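Local coordinates for protein XRE family transcriptional regulator (Enterobacter cloacae subsp. cloacae, PDB 6B8W) that probably regulates transcription as a DNA-binding protein of the XRE family, this chain being its C-terminal cupin domain, which has a manganese-binding site, at residues 33-36 with 37-41; 59-62 with 63-67; 68-71 with 72-75. All blocks are in the same frame, centred on the assembly; numbering follows the deposited sequence.

Contact 1 (33-36 with 37-41); sequences TPHE and AGVIE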
ATOM      1  N   THR A  33      -1.245 -12.873 -14.968  1.00 31.33           N
ATOM      2  CA  THR A  33      -2.100 -13.022 -16.122  1.00 32.16           C
ATOM      3  C   THR A  33      -1.864 -11.759 -16.994  1.00 31.55           C
ATOM      4  O   THR A  33      -1.328 -10.764 -16.506  1.00 28.54           O
ATOM      5  CB  THR A  33      -3.561 -13.172 -15.713  1.00 34.90           C
ATOM      6  OG1 THR A  33      -3.889 -12.155 -14.766  1.00 35.25           O
ATOM      7  CG2 THR A  33      -3.791 -14.543 -15.072  1.00 36.20           C
ATOM      8  N   PRO A  34      -2.250 -11.808 -18.278  1.00 30.45           N
ATOM      9  CA  PRO A  34      -1.996 -10.647 -19.131  1.00 30.80           C
ATOM     10  C   PRO A  34      -2.785  -9.413 -18.704  1.00 29.86           C
ATOM     11  O   PRO A  34      -3.893  -9.545 -18.195  1.00 30.68           O
ATOM     12  CB  PRO A  34      -2.446 -11.121 -20.510  1.00 31.87           C
ATOM     13  CG  PRO A  34      -2.366 -12.613 -20.447  1.00 32.66           C
ATOM     14  CD  PRO A  34      -2.766 -12.953 -19.053  1.00 31.92           C
ATOM     15  N   HIS A  35      -2.186  -8.239 -18.865  1.00 27.65           N
ATOM     16  CA  HIS A  35      -2.828  -6.975 -18.531  1.00 27.96           C
ATOM     17  C   HIS A  35      -2.866  -6.114 -19.770  1.00 26.32           C
ATOM     18  O   HIS A  35      -2.136  -6.364 -20.708  1.00 26.11           O
ATOM     19  CB  HIS A  35      -2.054  -6.209 -17.458  1.00 29.43           C
ATOM     20  CG  HIS A  35      -2.378  -6.605 -16.061  1.00 33.21           C
ATOM     21  ND1 HIS A  35      -3.493  -6.131 -15.398  1.00 35.42           N
ATOM     22  CD2 HIS A  35      -1.678  -7.332 -15.156  1.00 35.68           C
ATOM     23  CE1 HIS A  35      -3.496  -6.606 -14.166  1.00 37.07           C
ATOM     24  NE2 HIS A  35      -2.412  -7.342 -13.995  1.00 37.14           N
ATOM     25  N   GLU A  36      -3.723  -5.100 -19.748  1.00 24.70           N
ATOM     26  CA  GLU A  36      -3.819  -4.149 -20.817  1.00 25.11           C
ATOM     27  C   GLU A  36      -2.475  -3.425 -20.995  1.00 24.39           C
ATOM     28  O   GLU A  36      -1.793  -3.120 -20.006  1.00 23.33           O
ATOM     29  CB  GLU A  36      -4.900  -3.124 -20.502  1.00 25.38           C
ATOM     30  CG  GLU A  36      -5.070  -2.047 -21.563  1.00 26.27           C
ATOM     31  CD  GLU A  36      -6.053  -0.975 -21.136  1.00 27.16           C
ATOM     32  OE1 GLU A  36      -6.718  -1.132 -20.064  1.00 26.33           O
ATOM     33  OE2 GLU A  36      -6.145   0.026 -21.869  1.00 27.42           O
ATOM     34  N   ALA A  37      -2.114  -3.151 -22.248  1.00 24.91           N
ATOM     35  CA  ALA A  37      -0.884  -2.397 -22.565  1.00 24.97           C
ATOM     36  C   ALA A  37      -0.850  -1.094 -21.770  1.00 25.12           C
ATOM     37  O   ALA A  37      -1.841  -0.375 -21.722  1.00 25.47           O
ATOM     38  CB  ALA A  37      -0.805  -2.106 -24.058  1.00 26.19           C
ATOM     39  N   GLY A  38       0.281  -0.795 -21.133  1.00 25.91           N
ATOM     40  CA  GLY A  38       0.420   0.454 -20.371  1.00 26.71           C
ATOM     41  C   GLY A  38       0.106   0.372 -18.883  1.00 26.49           C
ATOM     42  O   GLY A  38       0.320   1.338 -18.147  1.00 28.08           O
ATOM     43  N   VAL A  39      -0.429  -0.756 -18.421  1.00 25.78           N
ATOM     44  CA  VAL A  39      -0.696  -0.924 -16.986  1.00 25.93           C
ATOM     45  C   VAL A  39       0.615  -0.868 -16.188  1.00 26.18           C
ATOM     46  O   VAL A  39       1.644  -1.424 -16.609  1.00 25.44           O
ATOM     47  CB  VAL A  39      -1.417  -2.265 -16.713  1.00 26.28           C
ATOM     48  CG1 VAL A  39      -1.264  -2.722 -15.266  1.00 27.16           C
ATOM     49  CG2 VAL A  39      -2.878  -2.165 -17.116  1.00 25.83           C
ATOM     50  N   ILE A  40       0.580  -0.163 -15.061  1.00 26.31           N
ATOM     51  CA  ILE A  40       1.716  -0.100 -14.158  1.00 27.40           C
ATOM     52  C   ILE A  40       1.326  -0.861 -12.887  1.00 25.99           C
ATOM     53  O   ILE A  40       0.221  -0.707 -12.394  1.00 26.44           O
ATOM     54  CB  ILE A  40       2.118   1.326 -13.788  1.00 27.84           C
ATOM     55  CG1 ILE A  40       2.469   2.143 -15.025  1.00 29.55           C
ATOM     56  CG2 ILE A  40       3.300   1.311 -12.798  1.00 28.35           C
ATOM     57  CD1 ILE A  40       3.678   1.645 -15.811  1.00 30.37           C
ATOM     58  N   GLU A  41       2.243  -1.691 -12.400  1.00 25.24           N
ATOM     59  CA  GLU A  41       2.066  -2.424 -11.173  1.00 25.75           C
ATOM     60  C   GLU A  41       3.155  -2.055 -10.140  1.00 25.77           C
ATOM     61  O   GLU A  41       4.324  -1.824 -10.495  1.00 25.47           O
ATOM     62  CB  GLU A  41       2.036  -3.942 -11.416  1.00 26.60           C
ATOM     63  CG  GLU A  41       1.917  -4.749 -10.122  1.00 27.27           C
ATOM     64  CD  GLU A  41       1.601  -6.236 -10.277  1.00 28.71           C
ATOM     65  OE1 GLU A  41       1.393  -6.730 -11.414  1.00 30.01           O
ATOM     66  OE2 GLU A  41       1.566  -6.923  -9.216  1.00 28.56           O
TER
HETATM   67  O   HOH W   1      -0.653  -8.272 -11.888  1.00 37.30           O
HETATM   68  O   HOH W   2      -3.989   0.435 -23.381  1.00 25.99           O

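Contact 2 (59-62 with 63-67); sequences RTLY and PDQGV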
ATOM      1  N   ARG A  59      14.401 -11.468  -8.001  1.00 29.45           N
ATOM      2  CA  ARG A  59      14.965 -10.629  -6.927  1.00 30.81           C
ATOM      3  C   ARG A  59      14.143 -10.917  -5.671  1.00 28.68           C
ATOM      4  O   ARG A  59      12.980 -11.296  -5.768  1.00 27.14           O
ATOM      5  CB  ARG A  59      14.900  -9.130  -7.238  1.00 32.93           C
ATOM      6  CG  ARG A  59      13.500  -8.519  -7.098  1.00 34.49           C
ATOM      7  CD  ARG A  59      13.482  -7.046  -7.485  1.00 36.96           C
ATOM      8  NE  ARG A  59      13.565  -6.865  -8.936  1.00 39.13           N
ATOM      9  CZ  ARG A  59      13.635  -5.680  -9.538  1.00 42.65           C
ATOM     10  NH1 ARG A  59      13.653  -4.552  -8.815  1.00 44.14           N
ATOM     11  NH2 ARG A  59      13.695  -5.614 -10.865  1.00 43.88           N
ATOM     12  N   THR A  60      14.748 -10.708  -4.510  1.00 28.15           N
ATOM     13  CA  THR A  60      14.082 -10.891  -3.229  1.00 27.67           C
ATOM     14  C   THR A  60      13.748  -9.522  -2.642  1.00 27.32           C
ATOM     15  O   THR A  60      14.574  -8.611  -2.674  1.00 27.08           O
ATOM     16  CB  THR A  60      14.962 -11.680  -2.250  1.00 29.10           C
ATOM     17  OG1 THR A  60      15.301 -12.935  -2.847  1.00 29.17           O
ATOM     18  CG2 THR A  60      14.241 -11.930  -0.945  1.00 28.26           C
ATOM     19  N   LEU A  61      12.513  -9.383  -2.184  1.00 26.34           N
ATOM     20  CA  LEU A  61      12.016  -8.160  -1.539  1.00 27.66           C
ATOM     21  C   LEU A  61      11.638  -8.454  -0.103  1.00 27.17           C
ATOM     22  O   LEU A  61      10.975  -9.457   0.177  1.00 27.94           O
ATOM     23  CB  LEU A  61      10.800  -7.655  -2.277  1.00 27.51           C
ATOM     24  CG  LEU A  61      11.036  -7.176  -3.709  1.00 29.21           C
ATOM     25  CD1 LEU A  61       9.696  -6.899  -4.360  1.00 30.30           C
ATOM     26  CD2 LEU A  61      11.907  -5.933  -3.759  1.00 30.80           C
ATOM     27  N   TYR A  62      12.060  -7.574   0.806  1.00 27.43           N
ATOM     28  CA  TYR A  62      11.783  -7.700   2.230  1.00 27.79           C
ATOM     29  C   TYR A  62      10.702  -6.657   2.618  1.00 27.10           C
ATOM     30  O   TYR A  62      10.366  -5.789   1.795  1.00 26.36           O
ATOM     31  CB  TYR A  62      13.080  -7.516   3.032  1.00 29.80           C
ATOM     32  CG  TYR A  62      14.079  -8.609   2.748  1.00 31.04           C
ATOM     33  CD1 TYR A  62      14.007  -9.842   3.407  1.00 31.41           C
ATOM     34  CD2 TYR A  62      15.062  -8.436   1.783  1.00 32.06           C
ATOM     35  CE1 TYR A  62      14.900 -10.857   3.112  1.00 32.90           C
ATOM     36  CE2 TYR A  62      15.968  -9.438   1.497  1.00 33.59           C
ATOM     37  CZ  TYR A  62      15.883 -10.638   2.157  1.00 33.99           C
ATOM     38  OH  TYR A  62      16.777 -11.612   1.846  1.00 37.96           O
ATOM     39  N   PRO A  63      10.159  -6.740   3.851  1.00 26.39           N
ATOM     40  CA  PRO A  63       9.097  -5.814   4.280  1.00 26.91           C
ATOM     41  C   PRO A  63       9.380  -4.349   4.007  1.00 28.00           C
ATOM     42  O   PRO A  63      10.465  -3.868   4.288  1.00 27.68           O
ATOM     43  CB  PRO A  63       8.985  -6.098   5.767  1.00 27.32           C
ATOM     44  CG  PRO A  63       9.268  -7.581   5.805  1.00 27.07           C
ATOM     45  CD  PRO A  63      10.459  -7.702   4.925  1.00 26.53           C
ATOM     46  N   ASP A  64       8.370  -3.676   3.451  1.00 29.55           N
ATOM     47  CA  ASP A  64       8.404  -2.267   3.057  1.00 29.96           C
ATOM     48  C   ASP A  64       9.327  -1.974   1.864  1.00 30.38           C
ATOM     49  O   ASP A  64       9.533  -0.812   1.507  1.00 29.99           O
ATOM     50  CB  ASP A  64       8.612  -1.321   4.259  1.00 32.91           C
ATOM     51  CG  ASP A  64       7.320  -1.100   5.063  1.00 34.15           C
ATOM     52  OD1 ASP A  64       6.257  -1.674   4.704  1.00 32.60           O
ATOM     53  OD2 ASP A  64       7.364  -0.325   6.046  1.00 38.32           O
ATOM     54  N   GLN A  65       9.819  -3.031   1.209  1.00 28.66           N
ATOM     55  CA  GLN A  65      10.572  -2.863   0.001  1.00 29.94           C
ATOM     56  C   GLN A  65       9.582  -3.072  -1.111  1.00 29.89           C
ATOM     57  O   GLN A  65       8.633  -3.830  -0.958  1.00 28.83           O
ATOM     58  CB  GLN A  65      11.733  -3.844  -0.126  1.00 30.49           C
ATOM     59  CG  GLN A  65      12.822  -3.597   0.922  1.00 32.02           C
ATOM     60  CD  GLN A  65      14.013  -4.513   0.740  1.00 31.96           C
ATOM     61  OE1 GLN A  65      13.944  -5.500   0.018  1.00 30.56           O
ATOM     62  NE2 GLN A  65      15.101  -4.188   1.389  1.00 33.38           N
ATOM     63  N   GLY A  66       9.807  -2.390  -2.228  1.00 29.97           N
ATOM     64  CA  GLY A  66       8.909  -2.479  -3.352  1.00 29.34           C
ATOM     65  C   GLY A  66       9.554  -2.305  -4.702  1.00 29.11           C
ATOM     66  O   GLY A  66      10.724  -1.973  -4.805  1.00 29.94           O
ATOM     67  N   VAL A  67       8.766  -2.549  -5.739  1.00 28.02           N
ATOM     68  CA  VAL A  67       9.215  -2.407  -7.103  1.00 28.08           C
ATOM     69  C   VAL A  67       8.044  -1.950  -7.948  1.00 27.63           C
ATOM     70  O   VAL A  67       6.906  -2.392  -7.737  1.00 27.09           O
ATOM     71  CB  VAL A  67       9.830  -3.727  -7.640  1.00 28.75           C
ATOM     72  CG1 VAL A  67       8.863  -4.898  -7.513  1.00 27.94           C
ATOM     73  CG2 VAL A  67      10.291  -3.568  -9.088  1.00 29.48           C
TER
HETATM   74  O   HOH W   3      15.528  -6.272  -1.782  1.00 52.20           O

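Contact 3 (68-71 with 72-75); sequences RFAG and DKPH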
ATOM      1  N   ARG A  68       8.329  -1.041  -8.877  1.00 27.89           N
ATOM      2  CA  ARG A  68       7.353  -0.510  -9.816  1.00 27.22           C
ATOM      3  C   ARG A  68       7.736  -1.040 -11.180  1.00 27.06           C
ATOM      4  O   ARG A  68       8.895  -0.928 -11.581  1.00 25.76           O
ATOM      5  CB  ARG A  68       7.441   1.002  -9.838  1.00 28.69           C
ATOM      6  CG  ARG A  68       6.447   1.715 -10.732  1.00 28.62           C
ATOM      7  CD  ARG A  68       6.861   3.168 -10.794  1.00 30.43           C
ATOM      8  NE  ARG A  68       5.952   4.062 -11.497  1.00 31.20           N
ATOM      9  CZ  ARG A  68       5.872   4.193 -12.820  1.00 33.26           C
ATOM     10  NH1 ARG A  68       6.590   3.415 -13.632  1.00 32.64           N
ATOM     11  NH2 ARG A  68       5.034   5.087 -13.337  1.00 33.07           N
ATOM     12  N   PHE A  69       6.769  -1.578 -11.924  1.00 26.36           N
ATOM     13  CA  PHE A  69       7.089  -2.154 -13.216  1.00 25.88           C
ATOM     14  C   PHE A  69       5.890  -2.238 -14.145  1.00 25.69           C
ATOM     15  O   PHE A  69       4.742  -1.974 -13.750  1.00 25.49           O
ATOM     16  CB  PHE A  69       7.692  -3.542 -13.006  1.00 26.20           C
ATOM     17  CG  PHE A  69       6.775  -4.486 -12.271  1.00 25.23           C
ATOM     18  CD1 PHE A  69       6.736  -4.506 -10.883  1.00 25.17           C
ATOM     19  CD2 PHE A  69       5.928  -5.327 -12.971  1.00 25.70           C
ATOM     20  CE1 PHE A  69       5.871  -5.361 -10.209  1.00 24.90           C
ATOM     21  CE2 PHE A  69       5.070  -6.195 -12.310  1.00 25.06           C
ATOM     22  CZ  PHE A  69       5.038  -6.216 -10.929  1.00 25.00           C
ATOM     23  N   ALA A  70       6.189  -2.593 -15.398  1.00 25.59           N
ATOM     24  CA  ALA A  70       5.199  -2.742 -16.446  1.00 26.17           C
ATOM     25  C   ALA A  70       4.403  -4.012 -16.187  1.00 25.75           C
ATOM     26  O   ALA A  70       4.925  -5.116 -16.337  1.00 26.19           O
ATOM     27  CB  ALA A  70       5.882  -2.802 -17.810  1.00 27.17           C
ATOM     28  N   GLY A  71       3.139  -3.841 -15.818  1.00 25.66           N
ATOM     29  CA  GLY A  71       2.267  -4.953 -15.444  1.00 25.90           C
ATOM     30  C   GLY A  71       1.835  -5.822 -16.605  1.00 25.99           C
ATOM     31  O   GLY A  71       1.398  -6.958 -16.404  1.00 26.34           O
ATOM     32  N   ASP A  72       1.954  -5.276 -17.808  1.00 25.68           N
ATOM     33  CA  ASP A  72       1.592  -5.995 -19.030  1.00 26.65           C
ATOM     34  C   ASP A  72       2.707  -6.938 -19.530  1.00 27.71           C
ATOM     35  O   ASP A  72       2.531  -7.607 -20.554  1.00 29.15           O
ATOM     36  CB  ASP A  72       1.148  -5.015 -20.138  1.00 26.70           C
ATOM     37  CG  ASP A  72       2.197  -3.983 -20.493  1.00 27.79           C
ATOM     38  OD1 ASP A  72       3.100  -3.702 -19.670  1.00 29.29           O
ATOM     39  OD2 ASP A  72       2.098  -3.413 -21.593  1.00 28.16           O
ATOM     40  N   LYS A  73       3.855  -6.971 -18.851  1.00 27.96           N
ATOM     41  CA  LYS A  73       4.932  -7.895 -19.244  1.00 30.11           C
ATOM     42  C   LYS A  73       4.888  -9.108 -18.310  1.00 28.47           C
ATOM     43  O   LYS A  73       4.545  -8.953 -17.144  1.00 27.08           O
ATOM     44  CB  LYS A  73       6.292  -7.232 -19.154  1.00 32.63           C
ATOM     45  CG  LYS A  73       6.443  -5.984 -20.009  1.00 36.70           C
ATOM     46  CD  LYS A  73       6.259  -6.263 -21.485  1.00 40.30           C
ATOM     47  CE  LYS A  73       6.239  -4.975 -22.275  1.00 44.04           C
ATOM     48  NZ  LYS A  73       5.973  -5.277 -23.701  1.00 46.84           N
ATOM     49  N   PRO A  74       5.245 -10.303 -18.812  1.00 29.30           N
ATOM     50  CA  PRO A  74       5.199 -11.491 -17.934  1.00 28.33           C
ATOM     51  C   PRO A  74       6.038 -11.315 -16.672  1.00 27.31           C
ATOM     52  O   PRO A  74       7.150 -10.779 -16.722  1.00 27.13           O
ATOM     53  CB  PRO A  74       5.774 -12.614 -18.807  1.00 29.48           C
ATOM     54  CG  PRO A  74       5.574 -12.156 -20.213  1.00 31.21           C
ATOM     55  CD  PRO A  74       5.618 -10.651 -20.202  1.00 30.11           C
ATOM     56  N   HIS A  75       5.466 -11.672 -15.539  1.00 25.82           N
ATOM     57  CA  HIS A  75       6.173 -11.591 -14.263  1.00 25.31           C
ATOM     58  C   HIS A  75       5.616 -12.660 -13.366  1.00 24.68           C
ATOM     59  O   HIS A  75       4.578 -13.246 -13.689  1.00 24.47           O
ATOM     60  CB  HIS A  75       6.088 -10.196 -13.630  1.00 24.92           C
ATOM     61  CG  HIS A  75       4.702  -9.674 -13.419  1.00 24.28           C
ATOM     62  ND1 HIS A  75       3.953  -9.115 -14.436  1.00 24.79           N
ATOM     63  CD2 HIS A  75       3.965  -9.532 -12.290  1.00 24.09           C
ATOM     64  CE1 HIS A  75       2.797  -8.693 -13.942  1.00 24.68           C
ATOM     65  NE2 HIS A  75       2.781  -8.939 -12.646  1.00 23.70           N
TER

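Contact 1 (33-36 with 37-41)
His-35 and Val-39 pack across the turn that joins them, their side chains crossing at about a right angle. Methyl CG1 of Val-39 lies over one face of the imidazole, 4.1 Å from CG of His-35. The other methyl, CG2, stands beside the backbone N of its own residue, 3.2 Å from O of Glu-36. That same carbonyl oxygen accepts the hydrogen bond from N of Val-39, at 3.2 Å with an N-H...O angle of 159°, which closes a type II beta turn from Glu-36 to Val-39. At the backbone angles of Gly-38 (phi 94°) a CB would press on the preceding carbonyl oxygen, so glycine is called for. The turn leads into strand 40-47 of the cupin barrel, and Glu-41 on that strand is a manganese ligand, although no metal is bound here. NE2 of His-35 reaches it through a water, 2.6 Å from OE1 of Glu-41. The extended Glu-36 (CG anti to N, chi1 179°) shares a second water, which donates to its OE2 and to O of Ala-37. In the next shell, OD2 of Asp-72 accepts a hydrogen bond from N of Gly-38, Ile-91 packs on His-35 and Val-39, and Tyr-77 OH and Ser-89 OG hydrogen-bond OE2 of Glu-41.

Contact 2 (59-62 with 63-67)
Gln-65 folds back alongside Tyr-62, the residue that opens the turn between them. Its CB lies 3.1 Å from O of Tyr-62, the oxygen that accepts the hydrogen bond from N of Gln-65 and so closes a type II beta turn. Pro-63, with its phi fixed near the value needed, suits the second position; Asp-64 takes the positive phi of the third, a left-handed region that aspartate tolerates better than most non-glycine residues. CG of Gln-65 also stays close to that oxygen; it sits anti to the carbonyl carbon of Gln-65 itself (chi1 -67°), and from there the extended chain runs beside Tyr-62, pointing the same way. CD of Gln-65 passes 3.6 Å from N of Tyr-62. At the tip, OE1 of Gln-65 accepts a nearly straight hydrogen bond from N of Tyr-62, 2.9 Å long, although the donor stands above the carbonyl plane rather than on a lone pair. OE1 of Gln-65 also borders the tyrosine ring edge, 3.6 Å from CD2 of Tyr-62, with ring and amide planes 80° apart. A water donating to OE1 and to O of Thr-60 gives the amide oxygen a second grip. The rest is mostly packing: CD1 of Leu-61 meets CG1 of Val-67 at 3.8 Å, and CG2 of Val-67 lies over one face of the Arg-59 guanidinium. OD1 of Asp-64 hydrogen-bonds NE2 of His-88 of the second subunit. The turn joins strand 57-61, outermost in one sheet, to strand 66-70 of the other, which pairs with strand 40-47; Leu-61 packs on Met-52 and Val-67 on Ile-54, both of strand 50-54.

Contact 3 (68-71 with 72-75)
Phe-69 and His-75 both place CG between the backbone N and the carbonyl carbon (chi1 59° and 56°), and these matching torsions bring the two rings together. The result is a T-shaped pair: the edge of Phe-69 points at the imidazole face, the planes lie 70° apart and the centroids of the Phe-69 and His-75 rings 4.8 Å apart. CE2 of Phe-69 stands over the middle of the imidazole, with CD2 of His-75 its nearest atom at 3.5 Å. The rotation of the histidine is fixed from its rim as well. ND1 of His-75 donates to O of Lys-73 over 2.8 Å, almost straight and in the ring plane, while CE1 of His-75 faces O of Gly-71 at 3.3 Å, also at the ring edge. With ND1 engaged in this way, NE2 is turned toward Glu-41, to whose OE1 it makes a weak hydrogen bond. Between the two residues in sequence the chain makes a type I beta turn from Ala-70 to Lys-73, closed by a weak hydrogen bond from N of Lys-73 to O of Ala-70. Gly-71, whose carbonyl meets the imidazole edge, is buried in this turn. Within the turn, the small Ala-70 methyl touches OD1 of Asp-72 and CG of Lys-73. The exposed lysine chain leads outward, as suits its charge. The carbonyl of Lys-73 is a second-shell partner that orients a first-shell histidine, a familiar arrangement in metal sites; His-75, Glu-41 and Tyr-77 contribute to the manganese site of the cupin barrel, which holds no metal in this model.

In the fold
From the N terminus, contact 1 comes first, turning the loop after strand 29-31 into strand 40-47. Contact 2 then closes the connection from strand 57-61 to strand 66-70, taking the chain from one sheet of the cupin fold to the other. Contact 3 follows directly, at the far end of strand 66-70, and leads back toward strand 75-78. The three are in series, none nested in or crossing another. In space, contacts 1 and 3 are neighbours, with centres about 6 Å apart, paired through backbone bonds between strands 40-47 and 66-70, and together they supply Glu-41 and His-75 to the metal site. Contact 2 lies on the opposite side of the chain's centre from contact 1.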